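Local coordinates for E3 SUMO-protein ligase SIZ2 (Saccharomyces cerevisiae, PDB 6U75) that acts as a SUMO E3 ligase of the PIAS family, with SUMO transferase activity, and may direct attachment of SUMO to septins, at residues S49-L54 with V137-P142; L54-S59 with Y130-F135; A71-Y76 with K96-G101; L150-I155 with K234-K239; C187-T192 with L212-S217. All blocks are in the same frame, centred on the assembly; numbering follows the deposited sequence.

Contact 1. Residues S49-L54 with V137-P142; sequences SYKLYL and VEVFSP
Val137 and Val139 bury the most surface here, with Ser49 next, and backbone bonds hold all three in place. Ser49 O takes the N-H of Val139 at 2.9 Å, almost straight at 165°; Lys51 and Val137 then exchange a reciprocal pair, Lys51 N to Val137 O and Val137 N to Lys51 O. This is antiparallel pairing of strands 50-58 and 130-139 in one of the PINIT domain's sheets, where the second strand ends; Ser141 stands at the N-cap position of the next helix. Val137 CG2 sits over one face of the Tyr53 ring, 3.9 Å from its centroid, while Val139 CG1 meets the far end of the same ring, 3.3 Å from Tyr53 OH. Tyr50, paired with Glu138, offers its ring edge: Tyr50 CE1 is 3.4 Å from Glu138 OE2. An alanine in place of Tyr50 would remove the ring beside the Glu138 chain and would probably loosen packing against Leu43 and Leu44 of helix 38-46.

Contact 2. Residues L54-S59 with Y130-F135; sequences LFSGFS and YSISCF
Gly57 O is gripped twice from the opposite strand: by Ser131 N at 2.8 Å, nearly straight (169°) and in the carbonyl plane, and by a CA-H...O contact from Tyr130. Gly57 N returns a bond to Ser131 O, and Phe55 and Ser133 form the same reciprocal pair. Strands 50-58 and 130-139 run antiparallel here inside one of the PINIT domain's sheets, strand 104-105 flanking the first. On one face, Leu54 CD1 touches both Ile132 CG2, 3.5 Å away, and Cys134 SG. On the other, Phe135 turns its ring edge to the face of Phe55 in an offset edge-to-face pair, the planes 89° apart, with Phe3 close to both rings. Tyr130 and Phe58 lie side by side, Phe58 CE1 being 3.4 Å from Tyr130 CE2. An alanine at Tyr130 would probably loosen this end, since the contacts of its ring with Phe58 and Pro75 would go. The polar tips look elsewhere: Ser56 OG bonds to Asp73 O, and Glu65 takes Ser59 OG and Ser131 OG on its two oxygens.

Contact 3. Residues A71-Y76 with K96-G101; sequences AIDFPY and KQNGTG
Asp73 OD1 receives the backbone N-H of Gly99 at 2.8 Å, close to straight (166°) and on the syn lone pair, the side facing its other oxygen. Ile72 O faces the same turn: Gly101 N gives it a weak bond at 3.5 Å, and Gly99 CA adds a CA-H...O contact. Ile72 CG2 also comes close to Gly101 O (3.2 Å), while Ala71 CB rests 4.0 Å from Gly99 CA. At phi 87° a side chain on Gly99 would jam against the carbonyl O of Asn98 and crowd Ala71 CB, so glycine is called for. Further out, Lys92 makes a salt bridge to Asp73 OD1 and also bonds to Gln97 O, so one ammonium spans both loops and would be expected to keep Asp73 ionised. Thr100 OG1 bonds to Gly93 O, and Asp73 is tied by its backbone to Ser56 of strand 50-58. The result is loop-to-loop packing in the PINIT domain: a carboxylate beside strand 50-58 binds a backbone N-H of the loop leading to strand 104-105.

Contact 4. Residues L150-I155 with K234-K239; sequences LKRPKI and KFDQLK
Arg152 reaches across from the link between helices 142-150 and 157-168, its chain extended from CG to NE. CB starts out toward the 234-239 segment, and Arg152 CD passes 3.7 Å from Leu238 O. Arg152 NH1 gives one bond to Phe235 O, 2.9 Å and nearly straight at 173°, and a second, more bent one to Leu238 O, both acceptors lying in the guanidinium plane and meeting it with lone pairs. Arg152 NH2 forms a salt bridge to Asp236 OD1 at 3.2 Å. Arg152 CZ stands over the Phe235 face, 4.7 Å from the ring centroid, a cation-pi pair with the guanidinium tilted 67° to the ring and NH2 nearest it. Lys239 points toward the other segment and crosses Ile155 at about a right angle: Lys239 CD lies 3.3 Å from Pro153 O and Lys239 CE 3.8 Å from Ile155 CG1, and NZ forms a salt bridge with Asp201. Phe235 O also accepts the N-H of Leu238, so the arginine reads a carbonyl already used by the 3-10 turn of the SP-RING region. Two carbonyls, a carboxylate and a ring face together fix the rotation of the guanidinium and probably stabilise its positive charge.

Contact 5. Residues C187-T192 with L212-S217; sequences CPISCT and LWFLHS
Within the SP-RING domain, the loop 187-192 leans on helix 211-218, and two bumps on the loop do the fitting. The first is Ile189, whose CD1 settles against the helix backbone, 3.7 Å from Phe214 CA, in a shallow hollow bordered by Phe214 CB and Ser217 CB; its CB also packs 4.4 Å from Trp213 CB. The second is Ser190. Ser190 CB lies over one face of the Trp213 indole, 3.3 Å from the centroid of the five-membered ring and only 5° off the normal, a CH-pi contact that seats the loop on the ring. Trp213 CG is anti to the carbonyl carbon (chi1 -82°), which lays the indole against the loop, while Phe214, whose ring edge meets Ile189 CD1, leads away to pack with Phe209 and Trp224 near the zinc site of Cys203, His205, Cys226 and Cys229. As in RING ligases, where the corresponding loop and helix help form the E2-docking surface, Ile189 and Trp213 probably belong to such a surface. The loop is curled by its own bonds: Cys187 SG takes weak bonds from the N-H groups of Ile189 and Ser190, and Ser190 OG lies 2.6 Å from Thr192 OG1 in a hydrogen bond.

Overall arrangement
Contacts 1 and 2 join the same two strands, 50-58 and 130-139, and share Leu54. Contact 2 is buried, with rings and aliphatic groups on its faces, whereas contact 1 lies at the surface where the pairing ends. Contact 3, nested between those strands, is held by a carboxylate-to-backbone bond and a weak backbone bond, and touches contact 2 through Ser56 and Asp73. Contacts 4 and 5 lie at the zinc-finger end, their centres about 30 Å from that of contact 2: both are partly buried, contact 4 charged, contact 5 mostly van der Waals. They meet where Phe235 and Leu238 pack on Leu215 and Phe214. Pro142, at the end of contact 1, touches Leu212 and Leu215, connecting the two halves.

Contact 1. Residues S49-L54 with V137-P142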
# COMPACT_ATOMS: atom_id res chain seq x y z
N SER A 49 -3.82 14.36 -10.85
CA SER A 49 -3.65 13.10 -10.14
C SER A 49 -3.55 11.91 -11.08
O SER A 49 -3.49 10.77 -10.60
CB SER A 49 -4.81 12.89 -9.17
OG SER A 49 -4.81 13.87 -8.14
N TYR A 50 -3.54 12.12 -12.39
CA TYR A 50 -3.45 11.03 -13.35
C TYR A 50 -2.00 10.80 -13.73
O TYR A 50 -1.29 11.73 -14.13
CB TYR A 50 -4.28 11.33 -14.60
CG TYR A 50 -5.78 11.28 -14.40
CD1 TYR A 50 -6.33 10.97 -13.16
CD2 TYR A 50 -6.65 11.53 -15.45
CE1 TYR A 50 -7.70 10.92 -12.98
CE2 TYR A 50 -8.02 11.48 -15.28
CZ TYR A 50 -8.54 11.18 -14.04
OH TYR A 50 -9.90 11.13 -13.86
N LYS A 51 -1.56 9.55 -13.61
CA LYS A 51 -0.20 9.15 -13.95
C LYS A 51 -0.25 7.88 -14.80
O LYS A 51 -1.23 7.14 -14.79
CB LYS A 51 0.65 8.89 -12.70
CG LYS A 51 0.72 10.06 -11.72
CD LYS A 51 1.32 11.30 -12.36
CE LYS A 51 1.88 12.26 -11.32
NZ LYS A 51 3.27 11.90 -10.94
N LEU A 52 0.83 7.64 -15.55
CA LEU A 52 0.98 6.43 -16.34
C LEU A 52 1.85 5.46 -15.56
O LEU A 52 3.05 5.70 -15.38
CB LEU A 52 1.58 6.73 -17.71
CG LEU A 52 1.82 5.50 -18.59
CD1 LEU A 52 0.51 4.77 -18.86
CD2 LEU A 52 2.50 5.88 -19.89
N TYR A 53 1.26 4.36 -15.09
CA TYR A 53 1.94 3.40 -14.24
C TYR A 53 2.15 2.09 -14.98
O TYR A 53 1.23 1.57 -15.63
CB TYR A 53 1.13 3.15 -12.96
CG TYR A 53 1.36 4.16 -11.85
CD1 TYR A 53 2.08 5.33 -12.08
CD2 TYR A 53 0.88 3.93 -10.57
CE1 TYR A 53 2.29 6.25 -11.07
CE2 TYR A 53 1.09 4.84 -9.55
CZ TYR A 53 1.79 6.00 -9.81
OH TYR A 53 2.00 6.91 -8.80
N LEU A 54 3.37 1.57 -14.88
CA LEU A 54 3.71 0.24 -15.36
C LEU A 54 3.46 -0.78 -14.26
O LEU A 54 3.78 -0.54 -13.09
CB LEU A 54 5.17 0.19 -15.80
CG LEU A 54 5.73 -1.13 -16.31
CD1 LEU A 54 5.25 -1.43 -17.72
CD2 LEU A 54 7.25 -1.11 -16.26
N VAL A 137 -3.82 5.93 -14.35
CA VAL A 137 -4.40 5.72 -13.04
C VAL A 137 -4.52 7.04 -12.31
O VAL A 137 -3.70 7.95 -12.49
CB VAL A 137 -3.58 4.72 -12.19
CG1 VAL A 137 -3.41 3.40 -12.93
CG2 VAL A 137 -2.22 5.32 -11.84
N GLU A 138 -5.55 7.15 -11.48
CA GLU A 138 -5.67 8.25 -10.53
C GLU A 138 -5.01 7.81 -9.23
O GLU A 138 -5.37 6.77 -8.67
CB GLU A 138 -7.13 8.62 -10.30
CG GLU A 138 -7.32 9.88 -9.47
CD GLU A 138 -8.78 10.22 -9.25
OE1 GLU A 138 -9.16 10.48 -8.09
OE2 GLU A 138 -9.55 10.21 -10.23
N VAL A 139 -4.04 8.60 -8.76
CA VAL A 139 -3.29 8.28 -7.56
C VAL A 139 -3.84 9.07 -6.39
O VAL A 139 -4.38 10.18 -6.55
CB VAL A 139 -1.78 8.55 -7.74
CG1 VAL A 139 -1.23 7.75 -8.92
CG2 VAL A 139 -1.51 10.04 -7.93
N PHE A 140 -3.71 8.51 -5.19
CA PHE A 140 -4.17 9.14 -3.96
C PHE A 140 -3.05 9.09 -2.93
O PHE A 140 -2.38 8.07 -2.78
CB PHE A 140 -5.41 8.44 -3.41
CG PHE A 140 -6.54 8.36 -4.39
CD1 PHE A 140 -7.50 9.35 -4.44
CD2 PHE A 140 -6.65 7.28 -5.26
CE1 PHE A 140 -8.55 9.28 -5.35
CE2 PHE A 140 -7.69 7.20 -6.16
CZ PHE A 140 -8.64 8.20 -6.20
N SER A 141 -2.85 10.20 -2.24
CA SER A 141 -1.79 10.29 -1.25
C SER A 141 -2.26 9.80 0.10
O SER A 141 -3.47 9.70 0.36
CB SER A 141 -1.31 11.74 -1.13
OG SER A 141 -2.25 12.52 -0.43
N PRO A 142 -1.33 9.47 1.01
CA PRO A 142 -1.74 9.03 2.35
C PRO A 142 -2.63 10.03 3.07
O PRO A 142 -3.47 9.60 3.88
CB PRO A 142 -0.40 8.84 3.07
CG PRO A 142 0.57 8.53 1.99
CD PRO A 142 0.12 9.33 0.79

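Contact 2. Residues L54-S59 with Y130-F135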
# COMPACT_ATOMS: atom_id res chain seq x y z
N LEU A 54 3.37 1.57 -14.88
CA LEU A 54 3.71 0.24 -15.36
C LEU A 54 3.46 -0.78 -14.26
O LEU A 54 3.78 -0.54 -13.09
CB LEU A 54 5.17 0.19 -15.80
CG LEU A 54 5.73 -1.13 -16.31
CD1 LEU A 54 5.25 -1.43 -17.72
CD2 LEU A 54 7.25 -1.11 -16.26
N PHE A 55 2.88 -1.92 -14.63
CA PHE A 55 2.55 -2.98 -13.69
C PHE A 55 3.15 -4.29 -14.18
O PHE A 55 3.22 -4.54 -15.38
CB PHE A 55 1.03 -3.14 -13.55
CG PHE A 55 0.36 -1.96 -12.90
CD1 PHE A 55 0.05 -0.83 -13.63
CD2 PHE A 55 0.03 -1.99 -11.55
CE1 PHE A 55 -0.57 0.25 -13.03
CE2 PHE A 55 -0.59 -0.91 -10.95
CZ PHE A 55 -0.89 0.21 -11.69
N SER A 56 3.58 -5.12 -13.23
CA SER A 56 4.13 -6.43 -13.51
C SER A 56 3.54 -7.43 -12.53
O SER A 56 3.45 -7.14 -11.33
CB SER A 56 5.66 -6.44 -13.42
OG SER A 56 6.19 -7.74 -13.63
N GLY A 57 3.14 -8.59 -13.03
CA GLY A 57 2.54 -9.60 -12.18
C GLY A 57 2.94 -10.99 -12.62
O GLY A 57 3.38 -11.21 -13.75
N PHE A 58 2.80 -11.94 -11.70
CA PHE A 58 3.04 -13.34 -12.03
C PHE A 58 2.00 -13.81 -13.04
O PHE A 58 0.80 -13.62 -12.86
CB PHE A 58 2.98 -14.21 -10.77
CG PHE A 58 4.22 -14.12 -9.91
CD1 PHE A 58 5.48 -14.18 -10.48
CD2 PHE A 58 4.11 -13.98 -8.54
CE1 PHE A 58 6.61 -14.11 -9.69
CE2 PHE A 58 5.23 -13.91 -7.75
CZ PHE A 58 6.49 -13.97 -8.32
N SER A 59 2.48 -14.43 -14.12
CA SER A 59 1.62 -14.92 -15.20
C SER A 59 1.41 -16.42 -14.98
O SER A 59 2.20 -17.25 -15.43
CB SER A 59 2.25 -14.63 -16.56
OG SER A 59 1.48 -15.21 -17.60
N TYR A 130 6.00 -13.61 -16.52
CA TYR A 130 5.44 -12.36 -16.01
C TYR A 130 4.55 -11.72 -17.06
O TYR A 130 4.74 -11.89 -18.27
CB TYR A 130 6.54 -11.37 -15.60
CG TYR A 130 7.35 -11.80 -14.40
CD1 TYR A 130 8.49 -12.58 -14.54
CD2 TYR A 130 6.96 -11.43 -13.12
CE1 TYR A 130 9.23 -12.97 -13.44
CE2 TYR A 130 7.69 -11.82 -12.01
CZ TYR A 130 8.82 -12.59 -12.17
OH TYR A 130 9.55 -12.98 -11.07
N SER A 131 3.55 -10.98 -16.58
CA SER A 131 2.70 -10.14 -17.42
C SER A 131 3.03 -8.68 -17.12
O SER A 131 3.05 -8.27 -15.95
CB SER A 131 1.22 -10.41 -17.15
OG SER A 131 0.86 -11.71 -17.57
N ILE A 132 3.27 -7.91 -18.18
CA ILE A 132 3.61 -6.50 -18.10
C ILE A 132 2.48 -5.71 -18.73
O ILE A 132 2.09 -5.98 -19.87
CB ILE A 132 4.95 -6.20 -18.81
CG1 ILE A 132 6.09 -6.99 -18.18
CG2 ILE A 132 5.24 -4.71 -18.80
CD1 ILE A 132 6.46 -6.54 -16.77
N SER A 133 1.95 -4.73 -17.99
CA SER A 133 0.84 -3.91 -18.45
C SER A 133 1.14 -2.45 -18.14
O SER A 133 2.03 -2.13 -17.35
CB SER A 133 -0.48 -4.32 -17.78
OG SER A 133 -0.67 -5.72 -17.84
N CYS A 134 0.38 -1.56 -18.77
CA CYS A 134 0.49 -0.13 -18.52
C CYS A 134 -0.91 0.46 -18.42
O CYS A 134 -1.77 0.17 -19.26
CB CYS A 134 1.28 0.58 -19.62
SG CYS A 134 2.98 0.01 -19.80
N PHE A 135 -1.13 1.28 -17.39
CA PHE A 135 -2.44 1.87 -17.16
C PHE A 135 -2.29 3.34 -16.81
O PHE A 135 -1.36 3.72 -16.11
CB PHE A 135 -3.20 1.17 -16.02
CG PHE A 135 -3.65 -0.22 -16.34
CD1 PHE A 135 -2.75 -1.28 -16.31
CD2 PHE A 135 -4.97 -0.48 -16.65
CE1 PHE A 135 -3.16 -2.56 -16.59
CE2 PHE A 135 -5.39 -1.77 -16.94
CZ PHE A 135 -4.48 -2.81 -16.91

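Contact 3. Residues A71-Y76 with K96-G101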
# COMPACT_ATOMS: atom_id res chain seq x y z
N ALA A 71 -1.36 -9.83 -8.65
CA ALA A 71 -0.64 -9.08 -7.62
C ALA A 71 0.67 -8.56 -8.19
O ALA A 71 1.32 -9.22 -9.01
CB ALA A 71 -0.38 -9.96 -6.40
N ILE A 72 1.06 -7.36 -7.76
CA ILE A 72 2.22 -6.69 -8.35
C ILE A 72 3.47 -7.49 -8.00
O ILE A 72 3.85 -7.58 -6.83
CB ILE A 72 2.33 -5.24 -7.89
CG1 ILE A 72 1.19 -4.42 -8.48
CG2 ILE A 72 3.69 -4.66 -8.29
CD1 ILE A 72 1.21 -2.95 -8.11
N ASP A 73 4.11 -8.07 -9.01
CA ASP A 73 5.35 -8.82 -8.83
C ASP A 73 6.25 -8.53 -10.02
O ASP A 73 5.94 -8.93 -11.15
CB ASP A 73 5.09 -10.32 -8.69
CG ASP A 73 4.68 -10.71 -7.29
OD1 ASP A 73 5.42 -10.37 -6.34
OD2 ASP A 73 3.63 -11.35 -7.12
N PHE A 74 7.35 -7.83 -9.78
CA PHE A 74 8.38 -7.62 -10.78
C PHE A 74 9.45 -8.70 -10.67
O PHE A 74 9.69 -9.24 -9.58
CB PHE A 74 9.03 -6.25 -10.61
CG PHE A 74 8.27 -5.13 -11.25
CD1 PHE A 74 7.24 -4.49 -10.58
CD2 PHE A 74 8.60 -4.70 -12.52
CE1 PHE A 74 6.55 -3.45 -11.17
CE2 PHE A 74 7.92 -3.66 -13.12
CZ PHE A 74 6.89 -3.04 -12.45
N PRO A 75 10.12 -9.05 -11.77
CA PRO A 75 11.26 -9.97 -11.67
C PRO A 75 12.42 -9.30 -10.95
O PRO A 75 12.82 -8.19 -11.31
CB PRO A 75 11.60 -10.28 -13.13
CG PRO A 75 11.08 -9.11 -13.89
CD PRO A 75 9.86 -8.63 -13.16
N TYR A 76 12.94 -9.97 -9.92
CA TYR A 76 14.08 -9.44 -9.19
C TYR A 76 15.31 -10.29 -9.45
O TYR A 76 15.25 -11.51 -9.28
CB TYR A 76 13.80 -9.40 -7.68
CG TYR A 76 14.95 -8.82 -6.89
CD1 TYR A 76 15.13 -7.45 -6.80
CD2 TYR A 76 15.87 -9.65 -6.25
CE1 TYR A 76 16.19 -6.91 -6.09
CE2 TYR A 76 16.93 -9.12 -5.54
CZ TYR A 76 17.08 -7.75 -5.46
OH TYR A 76 18.13 -7.22 -4.75
N LYS A 96 11.57 -10.69 -0.04
CA LYS A 96 11.22 -11.97 0.55
C LYS A 96 9.75 -12.33 0.37
O LYS A 96 9.40 -13.51 0.45
CB LYS A 96 11.55 -11.96 2.04
CG LYS A 96 13.03 -11.88 2.35
CD LYS A 96 13.75 -13.16 1.97
CE LYS A 96 15.12 -13.25 2.62
NZ LYS A 96 15.03 -13.32 4.11
N GLN A 97 8.88 -11.34 0.14
CA GLN A 97 7.45 -11.57 0.04
C GLN A 97 6.96 -11.28 -1.38
O GLN A 97 7.49 -10.41 -2.07
CB GLN A 97 6.69 -10.68 1.03
CG GLN A 97 5.21 -11.01 1.16
CD GLN A 97 4.52 -10.19 2.23
OE1 GLN A 97 5.17 -9.63 3.11
NE2 GLN A 97 3.20 -10.11 2.15
N ASN A 98 5.95 -12.04 -1.80
CA ASN A 98 5.36 -11.90 -3.12
C ASN A 98 4.11 -11.03 -3.03
O ASN A 98 3.34 -11.13 -2.08
CB ASN A 98 5.00 -13.26 -3.70
CG ASN A 98 6.22 -14.15 -3.90
OD1 ASN A 98 7.28 -13.68 -4.32
ND2 ASN A 98 6.07 -15.43 -3.60
N GLY A 99 3.92 -10.18 -4.04
CA GLY A 99 2.80 -9.27 -4.06
C GLY A 99 3.03 -7.95 -3.35
O GLY A 99 2.09 -7.16 -3.24
N THR A 100 4.25 -7.70 -2.87
CA THR A 100 4.57 -6.47 -2.16
C THR A 100 5.34 -5.48 -3.03
O THR A 100 6.14 -4.69 -2.52
CB THR A 100 5.38 -6.79 -0.90
OG1 THR A 100 6.68 -7.28 -1.28
CG2 THR A 100 4.68 -7.85 -0.06
N GLY A 101 5.11 -5.52 -4.34
CA GLY A 101 5.77 -4.61 -5.25
C GLY A 101 4.91 -3.39 -5.55
O GLY A 101 3.70 -3.40 -5.36

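Contact 4. Residues L150-I155 with K234-K239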
# COMPACT_ATOMS: atom_id res chain seq x y z
N LEU A 150 -10.94 9.08 8.47
CA LEU A 150 -11.52 9.89 9.53
C LEU A 150 -13.03 10.04 9.36
O LEU A 150 -13.77 10.08 10.34
CB LEU A 150 -10.85 11.27 9.56
CG LEU A 150 -9.37 11.27 9.98
CD1 LEU A 150 -8.76 12.64 9.79
CD2 LEU A 150 -9.23 10.81 11.42
N LYS A 151 -13.49 10.13 8.11
CA LYS A 151 -14.91 10.30 7.85
C LYS A 151 -15.72 9.05 8.18
O LYS A 151 -16.96 9.12 8.19
CB LYS A 151 -15.12 10.69 6.39
CG LYS A 151 -14.73 12.14 6.09
CD LYS A 151 -14.68 12.43 4.59
CE LYS A 151 -14.54 13.93 4.32
NZ LYS A 151 -13.39 14.53 5.05
N ARG A 152 -15.07 7.92 8.45
CA ARG A 152 -15.76 6.69 8.78
C ARG A 152 -16.22 6.70 10.23
O ARG A 152 -15.73 7.49 11.05
CB ARG A 152 -14.85 5.50 8.54
CG ARG A 152 -14.40 5.34 7.11
CD ARG A 152 -13.37 4.24 6.98
NE ARG A 152 -12.90 4.10 5.61
CZ ARG A 152 -11.96 3.24 5.22
NH1 ARG A 152 -11.38 2.45 6.11
NH2 ARG A 152 -11.61 3.19 3.95
N PRO A 153 -17.17 5.83 10.59
CA PRO A 153 -17.54 5.69 12.00
C PRO A 153 -16.42 5.03 12.78
O PRO A 153 -15.85 4.02 12.35
CB PRO A 153 -18.80 4.82 11.95
CG PRO A 153 -18.68 4.06 10.68
CD PRO A 153 -17.99 4.98 9.71
N LYS A 154 -16.10 5.60 13.94
CA LYS A 154 -15.02 5.08 14.76
C LYS A 154 -15.47 3.84 15.52
O LYS A 154 -16.65 3.48 15.54
CB LYS A 154 -14.54 6.16 15.73
CG LYS A 154 -14.33 7.52 15.08
CD LYS A 154 -13.77 8.54 16.06
CE LYS A 154 -13.67 9.92 15.43
NZ LYS A 154 -12.88 9.92 14.17
N ILE A 155 -14.50 3.18 16.15
CA ILE A 155 -14.79 2.04 17.03
C ILE A 155 -15.21 2.60 18.38
O ILE A 155 -14.40 3.21 19.09
CB ILE A 155 -13.57 1.12 17.16
CG1 ILE A 155 -13.30 0.41 15.82
CG2 ILE A 155 -13.80 0.10 18.27
CD1 ILE A 155 -11.95 -0.26 15.75
N LYS A 234 -7.06 -4.84 5.39
CA LYS A 234 -7.35 -4.12 4.16
C LYS A 234 -7.72 -2.68 4.49
O LYS A 234 -8.14 -2.37 5.61
CB LYS A 234 -8.47 -4.80 3.36
CG LYS A 234 -8.08 -6.19 2.85
CD LYS A 234 -9.22 -7.19 2.98
CE LYS A 234 -10.27 -7.00 1.90
NZ LYS A 234 -11.41 -7.95 2.07
N PHE A 235 -7.55 -1.81 3.50
CA PHE A 235 -7.72 -0.38 3.73
C PHE A 235 -9.10 -0.06 4.31
O PHE A 235 -9.22 0.77 5.22
CB PHE A 235 -7.51 0.39 2.43
CG PHE A 235 -7.79 1.86 2.53
CD1 PHE A 235 -6.98 2.68 3.29
CD2 PHE A 235 -8.87 2.42 1.87
CE1 PHE A 235 -7.23 4.03 3.39
CE2 PHE A 235 -9.13 3.77 1.97
CZ PHE A 235 -8.31 4.58 2.73
N ASP A 236 -10.14 -0.71 3.80
CA ASP A 236 -11.50 -0.40 4.24
C ASP A 236 -11.81 -0.89 5.64
O ASP A 236 -12.87 -0.56 6.18
CB ASP A 236 -12.51 -0.99 3.25
CG ASP A 236 -12.41 -0.35 1.87
OD1 ASP A 236 -12.11 0.86 1.80
OD2 ASP A 236 -12.62 -1.07 0.87
N GLN A 237 -10.92 -1.67 6.26
CA GLN A 237 -11.11 -2.11 7.64
C GLN A 237 -10.56 -1.12 8.65
O GLN A 237 -10.91 -1.22 9.84
CB GLN A 237 -10.45 -3.47 7.86
CG GLN A 237 -11.04 -4.59 7.02
CD GLN A 237 -10.32 -5.91 7.23
OE1 GLN A 237 -9.59 -6.09 8.20
NE2 GLN A 237 -10.54 -6.85 6.31
N LEU A 238 -9.72 -0.18 8.23
CA LEU A 238 -9.11 0.76 9.15
C LEU A 238 -10.16 1.71 9.71
O LEU A 238 -10.94 2.30 8.97
CB LEU A 238 -8.01 1.56 8.45
CG LEU A 238 -6.86 0.74 7.86
CD1 LEU A 238 -5.92 1.63 7.06
CD2 LEU A 238 -6.10 0.03 8.96
N LYS A 239 -10.18 1.85 11.04
CA LYS A 239 -11.07 2.78 11.70
C LYS A 239 -10.39 3.32 12.95
O LYS A 239 -9.51 2.66 13.53
CB LYS A 239 -12.41 2.12 12.06
CG LYS A 239 -13.12 1.51 10.87
CD LYS A 239 -14.58 1.17 11.16
CE LYS A 239 -14.72 0.13 12.26
NZ LYS A 239 -15.76 -0.89 11.92

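Contact 5. Residues C187-T192 with L212-S217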
# COMPACT_ATOMS: atom_id res chain seq x y z
N CYS A 187 3.12 5.17 18.66
CA CYS A 187 2.94 4.40 17.43
C CYS A 187 4.09 3.43 17.26
O CYS A 187 5.25 3.81 17.44
CB CYS A 187 2.86 5.33 16.23
SG CYS A 187 2.67 4.48 14.65
N PRO A 188 3.83 2.16 16.91
CA PRO A 188 4.96 1.24 16.69
C PRO A 188 5.83 1.64 15.51
O PRO A 188 7.04 1.37 15.52
CB PRO A 188 4.27 -0.11 16.43
CG PRO A 188 2.87 0.06 16.91
CD PRO A 188 2.53 1.50 16.73
N ILE A 189 5.25 2.30 14.50
CA ILE A 189 6.00 2.63 13.30
C ILE A 189 6.82 3.90 13.51
O ILE A 189 8.04 3.92 13.26
CB ILE A 189 5.04 2.78 12.10
CG1 ILE A 189 4.20 1.51 11.95
CG2 ILE A 189 5.82 3.06 10.82
CD1 ILE A 189 3.17 1.59 10.84
N SER A 190 6.18 4.97 13.97
CA SER A 190 6.84 6.26 14.09
C SER A 190 7.58 6.44 15.41
O SER A 190 8.47 7.29 15.49
CB SER A 190 5.82 7.39 13.94
OG SER A 190 5.00 7.51 15.09
N CYS A 191 7.24 5.66 16.43
CA CYS A 191 7.84 5.80 17.76
C CYS A 191 7.57 7.19 18.34
O CYS A 191 8.37 7.72 19.11
CB CYS A 191 9.35 5.53 17.71
SG CYS A 191 9.77 3.92 17.02
N THR A 192 6.44 7.77 17.97
CA THR A 192 6.01 9.07 18.47
C THR A 192 4.56 8.96 18.93
O THR A 192 3.87 7.98 18.66
CB THR A 192 6.15 10.16 17.40
OG1 THR A 192 5.32 9.84 16.28
CG2 THR A 192 7.59 10.29 16.95
N LEU A 212 -1.90 7.52 9.71
CA LEU A 212 -1.13 8.22 8.69
C LEU A 212 0.23 7.56 8.49
O LEU A 212 0.67 7.37 7.35
CB LEU A 212 -0.97 9.69 9.07
CG LEU A 212 -0.29 10.58 8.03
CD1 LEU A 212 -1.02 10.50 6.70
CD2 LEU A 212 -0.21 12.01 8.51
N TRP A 213 0.91 7.19 9.58
CA TRP A 213 2.19 6.52 9.44
C TRP A 213 2.03 5.12 8.84
O TRP A 213 2.90 4.68 8.08
CB TRP A 213 2.89 6.44 10.79
CG TRP A 213 3.62 7.70 11.14
CD1 TRP A 213 3.19 8.70 11.95
CD2 TRP A 213 4.91 8.09 10.66
NE1 TRP A 213 4.14 9.69 12.02
CE2 TRP A 213 5.21 9.34 11.24
CE3 TRP A 213 5.85 7.50 9.81
CZ2 TRP A 213 6.40 10.01 10.99
CZ3 TRP A 213 7.04 8.17 9.57
CH2 TRP A 213 7.30 9.41 10.16
N PHE A 214 0.94 4.43 9.16
CA PHE A 214 0.68 3.15 8.52
C PHE A 214 0.51 3.30 7.02
O PHE A 214 1.09 2.54 6.23
CB PHE A 214 -0.57 2.50 9.14
CG PHE A 214 -0.97 1.21 8.48
CD1 PHE A 214 -0.31 0.03 8.79
CD2 PHE A 214 -1.99 1.18 7.56
CE1 PHE A 214 -0.68 -1.16 8.19
CE2 PHE A 214 -2.37 -0.01 6.96
CZ PHE A 214 -1.71 -1.18 7.27
N LEU A 215 -0.29 4.29 6.59
CA LEU A 215 -0.47 4.52 5.16
C LEU A 215 0.83 4.95 4.50
O LEU A 215 1.07 4.62 3.33
CB LEU A 215 -1.56 5.58 4.94
CG LEU A 215 -2.98 5.16 5.32
CD1 LEU A 215 -3.91 6.37 5.29
CD2 LEU A 215 -3.49 4.07 4.40
N HIS A 216 1.67 5.70 5.21
CA HIS A 216 2.98 6.06 4.67
C HIS A 216 3.85 4.83 4.48
O HIS A 216 4.53 4.70 3.46
CB HIS A 216 3.65 7.07 5.60
CG HIS A 216 5.06 7.42 5.21
ND1 HIS A 216 5.35 8.34 4.22
CD2 HIS A 216 6.25 6.98 5.68
CE1 HIS A 216 6.66 8.44 4.10
NE2 HIS A 216 7.23 7.63 4.97
N SER A 217 3.84 3.92 5.45
CA SER A 217 4.61 2.69 5.33
C SER A 217 4.11 1.84 4.17
O SER A 217 4.90 1.33 3.36
CB SER A 217 4.53 1.90 6.64
OG SER A 217 5.06 0.59 6.49